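Local coordinates for protein-L-isoaspartate O-methyltransferase beta-aspartate methyltransferase (Plasmodium falciparum, PDB 2PBF), which probably repairs damaged proteins by methylating the carboxyl group of isoaspartyl residues, with S-adenosyl-L-methionine as the methyl donor, at residues N32-V37 against S91-V96; I25-V30 against R73-L78. One frame throughout, in Å; residues are numbered along the deposited sequence.

Contact 1 of 2, residues N32-V37 against S91-V96; sequences NTMLQV and SGYLTV. With SAH (S-adenosyl-L-homocysteine), chain C.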
loop_
_atom_site.group_PDB
_atom_site.type_symbol
_atom_site.label_atom_id
_atom_site.label_comp_id
_atom_site.label_asym_id
_atom_site.label_seq_id
_atom_site.Cartn_x
_atom_site.Cartn_y
_atom_site.Cartn_z
ATOM N N ASN A 32 8.424 10.151 9.221
ATOM C CA ASN A 32 7.844 9.834 10.540
ATOM C C ASN A 32 6.922 8.625 10.508
ATOM O O ASN A 32 6.912 7.826 11.434
ATOM C CB ASN A 32 7.137 11.045 11.187
ATOM C CG ASN A 32 8.055 12.265 11.337
ATOM O OD1 ASN A 32 9.235 12.139 11.689
ATOM N ND2 ASN A 32 7.509 13.447 11.077
ATOM N N THR A 33 6.156 8.484 9.431
ATOM C CA THR A 33 5.289 7.308 9.259
ATOM C C THR A 33 6.107 6.023 9.181
ATOM O O THR A 33 5.890 5.100 9.950
ATOM C CB THR A 33 4.391 7.448 7.999
ATOM O OG1 THR A 33 3.676 8.695 8.054
ATOM C CG2 THR A 33 3.412 6.273 7.904
ATOM N N MET A 34 7.041 5.967 8.235
ATOM C CA MET A 34 7.908 4.804 8.090
ATOM C C MET A 34 8.736 4.518 9.349
ATOM O O MET A 34 8.940 3.360 9.708
ATOM C CB MET A 34 8.799 4.944 6.864
ATOM C CG MET A 34 8.010 4.918 5.539
ATOM S SD MET A 34 9.024 4.888 4.059
ATOM C CE MET A 34 9.774 3.250 4.024
ATOM N N LEU A 35 9.196 5.570 10.019
ATOM C CA LEU A 35 9.918 5.420 11.297
ATOM C C LEU A 35 9.083 4.650 12.320
ATOM O O LEU A 35 9.602 3.855 13.095
ATOM C CB LEU A 35 10.325 6.800 11.845
ATOM C CG LEU A 35 11.100 6.807 13.183
ATOM C CD1 LEU A 35 12.425 6.087 13.025
ATOM C CD2 LEU A 35 11.288 8.230 13.721
ATOM N N GLN A 36 7.771 4.888 12.303
ATOM C CA GLN A 36 6.844 4.192 13.185
ATOM C C GLN A 36 6.603 2.722 12.823
ATOM O O GLN A 36 6.045 1.961 13.634
ATOM C CB GLN A 36 5.521 4.972 13.279
ATOM C CG GLN A 36 5.664 6.313 14.010
ATOM C CD GLN A 36 4.362 7.093 14.083
ATOM O OE1 GLN A 36 3.541 6.848 14.947
ATOM N NE2 GLN A 36 4.182 8.046 13.175
ATOM N N VAL A 37 7.029 2.315 11.622
ATOM C CA VAL A 37 6.816 0.951 11.143
ATOM C C VAL A 37 8.157 0.263 10.767
ATOM O O VAL A 37 8.667 0.422 9.653
ATOM C CB VAL A 37 5.794 0.907 9.932
ATOM C CG1 VAL A 37 5.398 -0.514 9.638
ATOM C CG2 VAL A 37 4.538 1.739 10.233
ATOM N N SER A 91 3.081 -8.290 2.628
ATOM C CA SER A 91 3.598 -8.309 3.995
ATOM C C SER A 91 2.753 -7.476 4.981
ATOM O O SER A 91 2.936 -7.591 6.202
ATOM C CB SER A 91 5.030 -7.768 4.014
ATOM O OG SER A 91 4.995 -6.376 3.775
ATOM N N GLY A 92 1.849 -6.647 4.446
ATOM C CA GLY A 92 1.055 -5.666 5.230
ATOM C C GLY A 92 1.859 -4.423 5.614
ATOM O O GLY A 92 1.373 -3.565 6.345
ATOM N N TYR A 93 3.084 -4.318 5.112
ATOM C CA TYR A 93 3.976 -3.204 5.496
ATOM C C TYR A 93 3.308 -1.852 5.224
ATOM O O TYR A 93 3.153 -0.988 6.122
ATOM C CB TYR A 93 5.382 -3.275 4.809
ATOM C CG TYR A 93 6.230 -2.127 5.333
ATOM C CD1 TYR A 93 6.931 -2.264 6.545
ATOM C CD2 TYR A 93 6.227 -0.871 4.700
ATOM C CE1 TYR A 93 7.653 -1.203 7.083
ATOM C CE2 TYR A 93 6.953 0.194 5.227
ATOM C CZ TYR A 93 7.665 0.017 6.424
ATOM O OH TYR A 93 8.372 1.062 6.991
ATOM N N LEU A 94 2.868 -1.690 3.988
ATOM C CA LEU A 94 2.295 -0.422 3.563
ATOM C C LEU A 94 0.913 -0.164 4.173
ATOM O O LEU A 94 0.554 0.993 4.422
ATOM C CB LEU A 94 2.286 -0.286 2.033
ATOM C CG LEU A 94 2.302 1.183 1.568
ATOM C CD1 LEU A 94 3.655 1.892 1.786
ATOM C CD2 LEU A 94 1.987 1.185 0.154
ATOM N N THR A 95 0.160 -1.236 4.420
ATOM C CA THR A 95 -1.144 -1.124 5.065
ATOM C C THR A 95 -1.050 -0.533 6.471
ATOM O O THR A 95 -1.818 0.357 6.819
ATOM C CB THR A 95 -1.890 -2.499 5.130
ATOM O OG1 THR A 95 -1.489 -3.306 4.029
ATOM C CG2 THR A 95 -3.374 -2.276 5.047
ATOM N N VAL A 96 -0.108 -1.030 7.258
ATOM C CA VAL A 96 0.215 -0.469 8.574
ATOM C C VAL A 96 0.696 0.991 8.475
ATOM O O VAL A 96 0.290 1.838 9.272
ATOM C CB VAL A 96 1.224 -1.382 9.314
ATOM C CG1 VAL A 96 1.617 -0.804 10.670
ATOM C CG2 VAL A 96 0.614 -2.765 9.494
HETATM N N SAH C . 2.693 -3.854 -0.660
HETATM C CA SAH C . 3.211 -5.247 -0.665
HETATM C CB SAH C . 3.468 -5.672 -2.088
HETATM C CG SAH C . 3.533 -7.192 -2.141
HETATM S SD SAH C . 3.822 -7.783 -3.811
HETATM C C SAH C . 4.465 -5.434 0.195
HETATM O O SAH C . 5.375 -4.606 0.110
HETATM O OXT SAH C . 4.577 -6.408 0.983
HETATM C "C5'" SAH C . 2.129 -7.569 -4.416
HETATM C "C4'" SAH C . 1.058 -8.418 -3.731
HETATM O "O4'" SAH C . -0.087 -8.352 -4.534
HETATM C "C3'" SAH C . 1.358 -9.900 -3.549
HETATM O "O3'" SAH C . 1.300 -10.216 -2.167
HETATM C "C2'" SAH C . 0.280 -10.613 -4.350
HETATM O "O2'" SAH C . -0.153 -11.803 -3.729
HETATM C "C1'" SAH C . -0.811 -9.563 -4.384
HETATM N N9 SAH C . -1.753 -9.646 -5.522
HETATM C C8 SAH C . -1.441 -9.979 -6.809
HETATM N N7 SAH C . -2.569 -9.886 -7.550
HETATM C C5 SAH C . -3.604 -9.525 -6.759
HETATM C C6 SAH C . -4.967 -9.322 -7.003
HETATM N N6 SAH C . -5.510 -9.475 -8.203
HETATM N N1 SAH C . -5.779 -8.920 -5.974
HETATM C C2 SAH C . -5.256 -8.753 -4.706
HETATM N N3 SAH C . -3.919 -8.975 -4.491
HETATM C C4 SAH C . -3.096 -9.356 -5.491
#
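Tyr93 and Val37 carry the one hydrogen bond between the two segments, in which the phenol OH of Tyr93 donates to Val37 O over 2.8 Å. The oxygen receives the phenol in its own carbonyl plane, at a C=O...OH angle of 149°, and itself lies at the edge of the ring, near the ring plane. With CG anti to the backbone N (chi1 -177°), the Tyr93 side chain reaches across to the loop that follows helix 28-35, and the bond holds the carbonyl of the buried Val37.

Apolar contacts lie beside that bond. CG1 of Val37 lies 3.5 Å from CE1 of Tyr93, while the other branch, CG2, meets CG1 of Val96 at 3.9 Å, so the valine packs against Tyr93 and Val96, three residues apart on helix 93-101. Met34 bends at chi3 (70°) and crosses the tyrosine at about a right angle, its CE 4.3 Å from CE2 of Tyr93.

Polar bonds at the other end of 91-96 serve the ligand. The OXT of S-adenosyl-L-homocysteine is gripped twice by Ser91, by the backbone N at 2.9 Å and by OG at 2.8 Å. The same OG accepts from Tyr93 N at 3.1 Å, an ST turn leading into the helix. Thus the residue that binds the cofactor product's carboxylate is two positions from the one that binds Val37.

Within the Rossmann-like methyltransferase fold, helix 93-101 follows strand 83-87. His67 from helix 64-74 stacks on the Tyr93 ring, His12 from helix 12-21 bonds to Met34 O, and Tyr42 packs on both valines.

Contact 2 of 2, residues I25-V30 against R73-L78; sequences IDDDDV and RLINVL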
loop_
_atom_site.group_PDB
_atom_site.type_symbol
_atom_site.label_atom_id
_atom_site.label_comp_id
_atom_site.label_asym_id
_atom_site.label_seq_id
_atom_site.Cartn_x
_atom_site.Cartn_y
_atom_site.Cartn_z
ATOM N N ILE A 25 13.426 9.642 0.294
ATOM C CA ILE A 25 12.540 10.319 1.224
ATOM C C ILE A 25 12.901 11.801 1.205
ATOM O O ILE A 25 14.057 12.152 1.486
ATOM C CB ILE A 25 12.661 9.726 2.646
ATOM C CG1 ILE A 25 12.073 8.311 2.672
ATOM C CG2 ILE A 25 11.984 10.630 3.684
ATOM C CD1 ILE A 25 12.426 7.527 3.898
ATOM N N ASP A 26 11.924 12.636 0.815
ATOM C CA ASP A 26 12.007 14.111 0.849
ATOM C C ASP A 26 10.725 14.707 1.498
ATOM O O ASP A 26 10.135 15.664 0.997
ATOM C CB ASP A 26 12.220 14.687 -0.565
ATOM C CG ASP A 26 11.137 14.232 -1.570
ATOM O OD1 ASP A 26 9.959 14.067 -1.180
ATOM O OD2 ASP A 26 11.468 14.040 -2.761
ATOM N N ASP A 27 10.309 14.121 2.618
ATOM C CA ASP A 27 9.069 14.471 3.270
ATOM C C ASP A 27 9.162 13.963 4.706
ATOM O O ASP A 27 9.523 12.804 4.957
ATOM C CB ASP A 27 7.891 13.838 2.510
ATOM C CG ASP A 27 6.527 14.338 2.982
ATOM O OD1 ASP A 27 5.803 14.956 2.182
ATOM O OD2 ASP A 27 6.160 14.073 4.139
ATOM N N ASP A 28 8.853 14.848 5.648
ATOM C CA ASP A 28 8.921 14.531 7.062
ATOM C C ASP A 28 7.844 13.533 7.463
ATOM O O ASP A 28 8.077 12.704 8.330
ATOM C CB ASP A 28 8.767 15.805 7.899
ATOM C CG ASP A 28 10.013 16.699 7.882
ATOM O OD1 ASP A 28 10.068 17.608 8.746
ATOM O OD2 ASP A 28 10.928 16.506 7.040
ATOM N N ASP A 29 6.670 13.639 6.835
ATOM C CA ASP A 29 5.522 12.781 7.123
ATOM C C ASP A 29 5.739 11.374 6.571
ATOM O O ASP A 29 5.282 10.401 7.154
ATOM C CB ASP A 29 4.239 13.364 6.506
ATOM C CG ASP A 29 3.602 14.474 7.358
ATOM O OD1 ASP A 29 3.633 14.401 8.615
ATOM O OD2 ASP A 29 3.040 15.417 6.754
ATOM N N VAL A 30 6.415 11.275 5.435
ATOM C CA VAL A 30 6.829 9.976 4.899
ATOM C C VAL A 30 7.812 9.366 5.882
ATOM O O VAL A 30 7.649 8.222 6.279
ATOM C CB VAL A 30 7.450 10.097 3.489
ATOM C CG1 VAL A 30 8.102 8.772 3.041
ATOM C CG2 VAL A 30 6.398 10.534 2.491
ATOM N N ARG A 73 3.567 9.777 -2.675
ATOM C CA ARG A 73 2.543 10.189 -3.631
ATOM C C ARG A 73 1.182 10.279 -2.969
ATOM O O ARG A 73 0.306 11.042 -3.404
ATOM C CB ARG A 73 2.459 9.236 -4.823
ATOM C CG ARG A 73 3.749 8.978 -5.588
ATOM C CD ARG A 73 4.458 10.251 -6.011
ATOM N NE ARG A 73 3.646 11.073 -6.891
ATOM C CZ ARG A 73 4.132 11.949 -7.772
ATOM N NH1 ARG A 73 5.439 12.103 -7.927
ATOM N NH2 ARG A 73 3.297 12.663 -8.509
ATOM N N LEU A 74 0.992 9.468 -1.933
ATOM C CA LEU A 74 -0.297 9.380 -1.257
ATOM C C LEU A 74 -0.340 10.203 0.031
ATOM O O LEU A 74 -1.358 10.244 0.700
ATOM C CB LEU A 74 -0.634 7.905 -0.966
ATOM C CG LEU A 74 -1.001 7.027 -2.162
ATOM C CD1 LEU A 74 -1.059 5.579 -1.778
ATOM C CD2 LEU A 74 -2.294 7.474 -2.820
ATOM N N ILE A 75 0.767 10.862 0.373
ATOM C CA ILE A 75 0.926 11.429 1.704
ATOM C C ILE A 75 -0.196 12.380 2.130
ATOM O O ILE A 75 -0.614 12.373 3.293
ATOM C CB ILE A 75 2.358 12.033 1.934
ATOM C CG1 ILE A 75 2.765 11.920 3.408
ATOM C CG2 ILE A 75 2.478 13.478 1.431
ATOM C CD1 ILE A 75 2.763 10.490 3.922
ATOM N N ASN A 76 -0.704 13.167 1.186
ATOM C CA ASN A 76 -1.709 14.185 1.496
ATOM C C ASN A 76 -3.148 13.679 1.430
ATOM O O ASN A 76 -4.047 14.376 1.880
ATOM C CB ASN A 76 -1.564 15.427 0.598
ATOM C CG ASN A 76 -0.251 16.130 0.770
ATOM O OD1 ASN A 76 0.416 16.471 -0.219
ATOM N ND2 ASN A 76 0.149 16.354 2.021
ATOM N N VAL A 77 -3.371 12.494 0.860
ATOM C CA VAL A 77 -4.703 11.890 0.853
ATOM C C VAL A 77 -4.828 10.847 1.968
ATOM O O VAL A 77 -5.935 10.449 2.356
ATOM C CB VAL A 77 -5.095 11.312 -0.531
ATOM C CG1 VAL A 77 -5.138 12.434 -1.573
ATOM C CG2 VAL A 77 -4.124 10.175 -0.979
ATOM N N LEU A 78 -3.682 10.424 2.508
ATOM C CA LEU A 78 -3.689 9.566 3.687
ATOM C C LEU A 78 -3.934 10.448 4.906
ATOM O O LEU A 78 -3.026 10.697 5.701
ATOM C CB LEU A 78 -2.380 8.775 3.810
ATOM C CG LEU A 78 -2.107 7.759 2.696
ATOM C CD1 LEU A 78 -0.641 7.272 2.756
ATOM C CD2 LEU A 78 -3.092 6.601 2.770
#
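Asp27 OD2 is gripped by two backbone amides of its own segment while the rest of the carboxylate rests against Ile75. Asp27 is the N-cap of helix 28-35: OD2 accepts from Val30 N at 3.1 Å, with an N-H...O angle of 152°, and more weakly from Asp29 N at 2.8 Å, where the angle falls to 127°. The Val30 amide meets the oxygen from above the carboxylate plane. The Asp27 carboxylate, swung away from its own backbone N (chi1 -170°), reaches back over the first turn, and its negative charge is probably stabilised there by the helix dipole.

Ile75, near the C-terminal end of helix 64-74, is the apolar partner for all three touching residues of 25-30. The Asp27 and Ile75 side chains run alongside one another in opposite senses, OD1 of Asp27 lying 3.7 Å from CG2 of Ile75. The aliphatic part of Asp29 does the touching for that residue, its CB 3.7 Å from CG1 of Ile75. The contact is thus a hydrocarbon side chain laid against a capped helix start, and it is partly buried.

In the methyltransferase fold this joins the beginning of one helix to the region at the end of another. Leu74 O accepts from both Val77 N and Leu78 N in that region, and Lys101 bonds to the carbonyls of Ile75 and Leu78. Lys72 of helix 64-74 also packs on Val30. At the tip of the isoleucine, CD1 of Ile75 ends 3.9 Å from CG2 of Val30, the branch that stands anti to the valine's carbonyl carbon.

Helix 28-35 illustrates how one element can be fixed differently at its two ends. Contact 1 holds its C-terminal end and the following loop, is wholly buried, and lies nearer the centre of the chain; contact 2 holds its N-terminal end and is only partly buried. The centres of the two contacts are about 12 Å apart. The chemistry follows the position. Contact 1 has a hydrogen bond spanning the segments and reaches the ligand pocket through 91-96, whereas contact 2 spans them by van der Waals contact alone and its capping bonds stay within 25-30. Their partners differ too: helix 93-101 in contact 1, the end of helix 64-74 in contact 2.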